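Side-chain contact in 6-phosphogluconate dehydrogenase (Decarboxylating) (Geobacter metallireducens, PDB 4E21), which probably catalyses the NADP-linked oxidative decarboxylation of 6-phosphogluconate in the pentose phosphate pathway: residues 158-161 with 162-166. Numbering follows the deposited sequence.
Sequences GEKQ and AVERL
Gln161 OE1 meets the NE/NH2 edge of the Arg165 guanidinium one helical turn on, 2.5 Å from Arg165 NH2. The oxygen lies close to the guanidinium plane, but NH2 stands 38° out of the amide's own plane, so this short bond follows no lone pair; a second one, from Arg165 NE to the same oxygen (3.3 Å), is weak. The side chains run alongside each other; bends at Gln161 chi2 (-107°) and Arg165 chi3 (-85°) bring the amide oxygen and that edge together. On the neighbouring flank Glu164 OE2 touches Lys160 CG at 3.6 Å, while Lys160 NZ stays 4.3 Å from Glu164 OE2, beyond a salt bridge. Backbone bonds set this spacing, among them Arg165 N to Gln161 O (3.0 Å) and Val163 N to the O of the N-cap residue Glu159 (3.2 Å). Farther out, Ala162 packs on Ile110 and Val137, seating helix 160-165 against the sheet of the NAD-binding domain, and Arg165 NH1 reaches Asn108 O. A leucine in place of Arg165 would probably leave Gln161 OE1 and Asn108 O without this donor. The guanidinium thus bridges two neutral oxygens, tying the helix to the segment leading into strand 110-113; its charge would probably strengthen both bonds.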
loop_
_atom_site.group_PDB
_atom_site.type_symbol
_atom_site.label_atom_id
_atom_site.label_comp_id
_atom_site.label_asym_id
_atom_site.label_seq_id
_atom_site.Cartn_x
_atom_site.Cartn_y
_atom_site.Cartn_z
ATOM N N GLY B 158 11.007 22.531 23.740
ATOM C CA GLY B 158 11.760 22.816 24.954
ATOM C C GLY B 158 11.061 23.809 25.859
ATOM O O GLY B 158 9.916 24.166 25.604
ATOM N N GLU B 159 11.736 24.258 26.916
ATOM C CA GLU B 159 11.102 25.138 27.900
ATOM C C GLU B 159 10.710 26.505 27.340
ATOM O O GLU B 159 11.457 27.118 26.580
ATOM C CB GLU B 159 12.024 25.341 29.100
ATOM C CG GLU B 159 12.099 24.149 30.046
ATOM C CD GLU B 159 13.260 24.272 31.011
ATOM O OE1 GLU B 159 13.699 25.427 31.266
ATOM O OE2 GLU B 159 13.751 23.225 31.498
ATOM N N LYS B 160 9.548 26.999 27.739
ATOM C CA LYS B 160 9.092 28.287 27.242
ATOM C C LYS B 160 10.109 29.422 27.458
ATOM O O LYS B 160 10.445 30.145 26.517
ATOM C CB LYS B 160 7.738 28.659 27.844
ATOM C CG LYS B 160 7.035 29.722 27.011
ATOM C CD LYS B 160 5.529 29.700 27.175
ATOM C CE LYS B 160 5.111 30.369 28.480
ATOM N NZ LYS B 160 3.791 31.077 28.357
ATOM N N GLN B 161 10.606 29.567 28.684
ATOM C CA GLN B 161 11.558 30.636 28.992
ATOM C C GLN B 161 12.738 30.698 28.017
ATOM O O GLN B 161 13.135 31.775 27.584
ATOM C CB GLN B 161 12.083 30.498 30.421
ATOM C CG GLN B 161 13.521 30.991 30.602
ATOM C CD GLN B 161 14.562 29.866 30.798
ATOM O OE1 GLN B 161 15.727 30.145 31.096
ATOM N NE2 GLN B 161 14.143 28.603 30.648
ATOM N N ALA B 162 13.299 29.543 27.678
ATOM C CA ALA B 162 14.484 29.506 26.831
ATOM C C ALA B 162 14.129 29.866 25.412
ATOM O O ALA B 162 14.894 30.534 24.714
ATOM C CB ALA B 162 15.134 28.133 26.871
ATOM N N VAL B 163 12.961 29.409 24.980
ATOM C CA VAL B 163 12.524 29.660 23.619
ATOM C C VAL B 163 12.199 31.137 23.403
ATOM O O VAL B 163 12.455 31.692 22.317
ATOM C CB VAL B 163 11.325 28.770 23.234
ATOM C CG1 VAL B 163 10.743 29.198 21.872
ATOM C CG2 VAL B 163 11.775 27.318 23.207
ATOM N N GLU B 164 11.633 31.768 24.430
ATOM C CA GLU B 164 11.412 33.214 24.399
ATOM C C GLU B 164 12.730 33.984 24.381
ATOM O O GLU B 164 12.897 34.915 23.592
ATOM C CB GLU B 164 10.509 33.659 25.544
ATOM C CG GLU B 164 9.045 33.379 25.247
ATOM C CD GLU B 164 8.172 33.418 26.482
ATOM O OE1 GLU B 164 8.713 33.582 27.602
ATOM O OE2 GLU B 164 6.938 33.267 26.329
ATOM N N ARG B 165 13.677 33.575 25.216
ATOM C CA ARG B 165 15.001 34.177 25.180
ATOM C C ARG B 165 15.593 34.058 23.778
ATOM O O ARG B 165 16.330 34.932 23.324
ATOM C CB ARG B 165 15.943 33.542 26.222
ATOM C CG ARG B 165 15.815 34.126 27.635
ATOM C CD ARG B 165 17.062 33.846 28.510
ATOM N NE ARG B 165 17.027 32.538 29.168
ATOM C CZ ARG B 165 18.111 31.826 29.490
ATOM N NH1 ARG B 165 19.330 32.283 29.205
ATOM N NH2 ARG B 165 17.979 30.640 30.078
ATOM N N LEU B 166 15.261 32.980 23.074
ATOM C CA LEU B 166 15.865 32.737 21.771
ATOM C C LEU B 166 15.149 33.451 20.618
ATOM O O LEU B 166 15.601 33.387 19.473
ATOM C CB LEU B 166 15.944 31.230 21.497
ATOM C CG LEU B 166 16.983 30.425 22.288
ATOM C CD1 LEU B 166 16.760 28.939 22.067
ATOM C CD2 LEU B 166 18.398 30.834 21.903
#